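Local coordinates for protein Rho-class glutathione S-transferase (PDB 3QAV) that probably transfers glutathione to electrophilic substrates, as a bivalve member of the glutathione S-transferase superfamily, at residues G34-E47 against F181-L194. Residues are numbered along the deposited sequence; the frame is centred on the assembly and turned at random.
Sequences GSPPCWKVLLVLQE and FTMADVFFFPMVAL
Two groups grip K40 NZ: the ring of F187, whose centroid lies 3.8 Å from NZ in an off-centre cation-pi contact, and the hydroxyl of T92, which takes a hydrogen bond. The methylene before it, K40 CE, sits squarely over the same ring face, 3.5 Å from the F187 centroid. A bend in the chain at chi3 turns the lysine's end onto that face, while K40 CB packs on V186 CG1. At the C-terminal end of helix 36-47 the E47 carboxylate leans over the F181 ring, with OE1 3.4 Å from F181 CZ; the same oxygen also shares a hydrogen bond with the T221 hydroxyl and a salt bridge with R219.

The rest of the interface is apolar. The W39 indole, swung out with CG anti to its own N (chi1 -155°), takes P190 CG over one face and receives the edge of F189 in an offset edge-to-face pair, planes at 82°; W39 CH2 meets A193 CB at 3.5 Å. With the indole cut back to an alanine, P190, F189 and A193 would probably be left facing a gap and the T225 hydroxyl without its N-H partner. L43 CD1 reaches P190 CG at 4.1 Å, and P36 packs on L194.

The helices cross at 136°, axes 8.9 Å apart, joining the thioredoxin-like N-terminal domain to the all-helical C-terminal domain, the interdomain packing of the cytosolic glutathione S-transferase fold.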
# COMPACT_ATOMS: atom_id res chain seq x y z
N GLY A 34 -8.43 -6.38 -16.35
CA GLY A 34 -7.68 -5.13 -16.32
C GLY A 34 -7.18 -4.64 -14.97
O GLY A 34 -6.33 -3.76 -14.91
N SER A 35 -7.73 -5.22 -13.90
CA SER A 35 -7.39 -4.86 -12.52
C SER A 35 -6.07 -5.43 -11.99
O SER A 35 -5.96 -6.63 -11.75
CB SER A 35 -8.55 -5.31 -11.62
OG SER A 35 -8.17 -5.43 -10.26
N PRO A 36 -5.06 -4.56 -11.78
CA PRO A 36 -3.77 -5.05 -11.27
C PRO A 36 -3.92 -5.81 -9.94
O PRO A 36 -3.24 -6.82 -9.72
CB PRO A 36 -2.95 -3.78 -11.14
CG PRO A 36 -3.46 -2.94 -12.26
CD PRO A 36 -4.97 -3.13 -12.13
N PRO A 37 -4.79 -5.34 -9.04
CA PRO A 37 -4.92 -6.09 -7.79
C PRO A 37 -5.46 -7.51 -8.01
O PRO A 37 -5.14 -8.44 -7.27
CB PRO A 37 -5.83 -5.21 -6.92
CG PRO A 37 -6.47 -4.25 -7.89
CD PRO A 37 -5.42 -4.01 -8.93
N CYS A 38 -6.28 -7.68 -9.05
CA CYS A 38 -6.81 -9.01 -9.35
C CYS A 38 -5.70 -9.85 -9.98
O CYS A 38 -5.51 -11.01 -9.63
CB CYS A 38 -7.99 -8.92 -10.33
SG CYS A 38 -9.48 -8.17 -9.63
N TRP A 39 -4.97 -9.23 -10.91
CA TRP A 39 -3.89 -9.90 -11.62
C TRP A 39 -2.88 -10.46 -10.63
O TRP A 39 -2.43 -11.58 -10.77
CB TRP A 39 -3.20 -8.92 -12.58
CG TRP A 39 -2.51 -9.58 -13.73
CD1 TRP A 39 -2.11 -10.89 -13.83
CD2 TRP A 39 -2.09 -8.95 -14.95
NE1 TRP A 39 -1.48 -11.10 -15.03
CE2 TRP A 39 -1.45 -9.93 -15.74
CE3 TRP A 39 -2.20 -7.65 -15.46
CZ2 TRP A 39 -0.92 -9.65 -17.01
CZ3 TRP A 39 -1.68 -7.37 -16.72
CH2 TRP A 39 -1.04 -8.37 -17.48
N LYS A 40 -2.54 -9.66 -9.62
CA LYS A 40 -1.60 -10.09 -8.59
C LYS A 40 -2.01 -11.43 -8.02
O LYS A 40 -1.21 -12.37 -7.92
CB LYS A 40 -1.55 -9.06 -7.46
CG LYS A 40 -0.77 -7.78 -7.76
CD LYS A 40 -1.09 -6.69 -6.73
CE LYS A 40 -0.71 -7.10 -5.31
NZ LYS A 40 -1.07 -6.05 -4.28
N VAL A 41 -3.28 -11.52 -7.64
CA VAL A 41 -3.83 -12.74 -7.07
C VAL A 41 -3.77 -13.94 -8.02
O VAL A 41 -3.37 -15.04 -7.62
CB VAL A 41 -5.29 -12.52 -6.59
CG1 VAL A 41 -5.87 -13.83 -6.07
CG2 VAL A 41 -5.30 -11.48 -5.46
N LEU A 42 -4.15 -13.74 -9.28
CA LEU A 42 -4.14 -14.83 -10.25
C LEU A 42 -2.72 -15.34 -10.49
O LEU A 42 -2.50 -16.54 -10.66
CB LEU A 42 -4.75 -14.38 -11.57
CG LEU A 42 -6.22 -13.90 -11.52
CD1 LEU A 42 -6.67 -13.49 -12.92
CD2 LEU A 42 -7.11 -15.02 -10.97
N LEU A 43 -1.76 -14.41 -10.51
CA LEU A 43 -0.36 -14.77 -10.73
C LEU A 43 0.18 -15.63 -9.60
O LEU A 43 0.88 -16.60 -9.83
CB LEU A 43 0.50 -13.51 -10.90
CG LEU A 43 0.45 -12.84 -12.27
CD1 LEU A 43 1.42 -11.67 -12.29
CD2 LEU A 43 0.85 -13.85 -13.34
N VAL A 44 -0.13 -15.24 -8.37
CA VAL A 44 0.33 -16.02 -7.22
C VAL A 44 -0.24 -17.44 -7.28
O VAL A 44 0.48 -18.41 -7.09
CB VAL A 44 -0.10 -15.38 -5.88
CG1 VAL A 44 0.20 -16.32 -4.72
CG2 VAL A 44 0.61 -14.07 -5.69
N LEU A 45 -1.54 -17.54 -7.54
CA LEU A 45 -2.19 -18.85 -7.64
C LEU A 45 -1.58 -19.71 -8.74
O LEU A 45 -1.29 -20.88 -8.53
CB LEU A 45 -3.70 -18.67 -7.90
CG LEU A 45 -4.56 -18.14 -6.75
CD1 LEU A 45 -5.93 -17.71 -7.31
CD2 LEU A 45 -4.72 -19.21 -5.67
N GLN A 46 -1.39 -19.12 -9.92
CA GLN A 46 -0.82 -19.83 -11.06
C GLN A 46 0.63 -20.24 -10.79
O GLN A 46 1.00 -21.39 -11.00
CB GLN A 46 -0.87 -18.95 -12.31
CG GLN A 46 -2.26 -18.69 -12.88
CD GLN A 46 -2.86 -19.90 -13.58
OE1 GLN A 46 -2.17 -20.62 -14.30
NE2 GLN A 46 -4.16 -20.11 -13.40
N GLU A 47 1.44 -19.29 -10.33
CA GLU A 47 2.84 -19.58 -10.05
C GLU A 47 3.00 -20.71 -9.04
O GLU A 47 3.86 -21.58 -9.20
CB GLU A 47 3.54 -18.32 -9.53
CG GLU A 47 3.79 -17.27 -10.60
CD GLU A 47 4.92 -17.66 -11.54
OE1 GLU A 47 5.02 -17.06 -12.62
OE2 GLU A 47 5.71 -18.55 -11.18
N PHE A 181 12.41 -15.03 -9.99
CA PHE A 181 11.04 -14.53 -9.95
C PHE A 181 10.60 -14.59 -8.47
O PHE A 181 10.85 -15.59 -7.80
CB PHE A 181 10.15 -15.43 -10.81
CG PHE A 181 8.69 -15.11 -10.72
CD1 PHE A 181 8.10 -14.23 -11.63
CD2 PHE A 181 7.89 -15.70 -9.74
CE1 PHE A 181 6.73 -13.94 -11.56
CE2 PHE A 181 6.53 -15.41 -9.66
CZ PHE A 181 5.94 -14.53 -10.57
N THR A 182 9.96 -13.54 -7.98
CA THR A 182 9.50 -13.50 -6.59
C THR A 182 8.20 -12.71 -6.47
O THR A 182 7.70 -12.20 -7.46
CB THR A 182 10.54 -12.83 -5.67
OG1 THR A 182 10.69 -11.46 -6.04
CG2 THR A 182 11.89 -13.53 -5.78
N MET A 183 7.68 -12.61 -5.25
CA MET A 183 6.44 -11.88 -5.02
C MET A 183 6.54 -10.46 -5.57
O MET A 183 5.54 -9.89 -6.00
CB MET A 183 6.11 -11.82 -3.52
CG MET A 183 4.72 -11.25 -3.22
SD MET A 183 3.38 -12.29 -3.87
CE MET A 183 3.30 -13.56 -2.62
N ALA A 184 7.74 -9.89 -5.56
CA ALA A 184 7.95 -8.53 -6.06
C ALA A 184 7.53 -8.39 -7.52
O ALA A 184 6.98 -7.36 -7.92
CB ALA A 184 9.40 -8.11 -5.89
N ASP A 185 7.81 -9.41 -8.33
CA ASP A 185 7.44 -9.37 -9.74
C ASP A 185 5.93 -9.47 -9.92
O ASP A 185 5.38 -8.98 -10.91
CB ASP A 185 8.15 -10.48 -10.50
CG ASP A 185 9.65 -10.30 -10.49
OD1 ASP A 185 10.33 -11.01 -9.71
OD2 ASP A 185 10.14 -9.43 -11.24
N VAL A 186 5.28 -10.11 -8.97
CA VAL A 186 3.83 -10.27 -9.01
C VAL A 186 3.20 -8.88 -8.89
O VAL A 186 2.18 -8.57 -9.52
CB VAL A 186 3.34 -11.14 -7.83
CG1 VAL A 186 1.85 -10.99 -7.65
CG2 VAL A 186 3.71 -12.59 -8.08
N PHE A 187 3.80 -8.04 -8.06
CA PHE A 187 3.30 -6.69 -7.84
C PHE A 187 3.72 -5.75 -8.95
O PHE A 187 2.95 -4.91 -9.40
CB PHE A 187 3.82 -6.13 -6.50
CG PHE A 187 3.16 -6.71 -5.28
CD1 PHE A 187 3.09 -8.08 -5.09
CD2 PHE A 187 2.62 -5.87 -4.31
CE1 PHE A 187 2.49 -8.62 -3.95
CE2 PHE A 187 2.02 -6.39 -3.16
CZ PHE A 187 1.95 -7.77 -2.99
N PHE A 188 4.96 -5.90 -9.39
CA PHE A 188 5.52 -5.01 -10.41
C PHE A 188 5.01 -5.16 -11.83
O PHE A 188 4.51 -4.21 -12.42
CB PHE A 188 7.04 -5.15 -10.40
CG PHE A 188 7.74 -4.19 -11.32
CD1 PHE A 188 7.61 -2.82 -11.15
CD2 PHE A 188 8.56 -4.67 -12.34
CE1 PHE A 188 8.28 -1.93 -11.99
CE2 PHE A 188 9.23 -3.78 -13.19
CZ PHE A 188 9.09 -2.42 -13.01
N PHE A 189 5.15 -6.35 -12.39
CA PHE A 189 4.75 -6.61 -13.76
C PHE A 189 3.38 -6.10 -14.19
O PHE A 189 3.25 -5.42 -15.20
CB PHE A 189 4.85 -8.10 -14.07
CG PHE A 189 4.37 -8.45 -15.43
CD1 PHE A 189 5.17 -8.19 -16.54
CD2 PHE A 189 3.10 -8.97 -15.62
CE1 PHE A 189 4.70 -8.46 -17.82
CE2 PHE A 189 2.63 -9.24 -16.88
CZ PHE A 189 3.43 -8.99 -17.99
N PRO A 190 2.31 -6.44 -13.44
CA PRO A 190 0.99 -5.95 -13.85
C PRO A 190 1.00 -4.45 -14.12
O PRO A 190 0.33 -3.96 -15.04
CB PRO A 190 0.11 -6.32 -12.67
CG PRO A 190 0.71 -7.63 -12.23
CD PRO A 190 2.21 -7.34 -12.27
N MET A 191 1.75 -3.71 -13.32
CA MET A 191 1.82 -2.27 -13.49
C MET A 191 2.54 -1.92 -14.78
O MET A 191 2.18 -0.97 -15.47
CB MET A 191 2.50 -1.64 -12.28
CG MET A 191 1.66 -1.79 -11.02
SD MET A 191 2.38 -0.99 -9.59
CE MET A 191 1.54 0.56 -9.62
N VAL A 192 3.57 -2.70 -15.11
CA VAL A 192 4.30 -2.45 -16.36
C VAL A 192 3.43 -2.84 -17.57
O VAL A 192 3.39 -2.12 -18.56
CB VAL A 192 5.63 -3.24 -16.40
CG1 VAL A 192 6.34 -3.00 -17.73
CG2 VAL A 192 6.54 -2.77 -15.26
N ALA A 193 2.73 -3.97 -17.47
CA ALA A 193 1.86 -4.42 -18.56
C ALA A 193 0.78 -3.37 -18.84
O ALA A 193 0.42 -3.12 -20.00
CB ALA A 193 1.20 -5.75 -18.19
N LEU A 194 0.28 -2.77 -17.77
CA LEU A 194 -0.74 -1.73 -17.88
C LEU A 194 -0.14 -0.53 -18.61
O LEU A 194 -0.78 0.07 -19.47
CB LEU A 194 -1.20 -1.31 -16.48
CG LEU A 194 -2.36 -0.33 -16.35
CD1 LEU A 194 -3.66 -0.98 -16.80
CD2 LEU A 194 -2.49 0.12 -14.91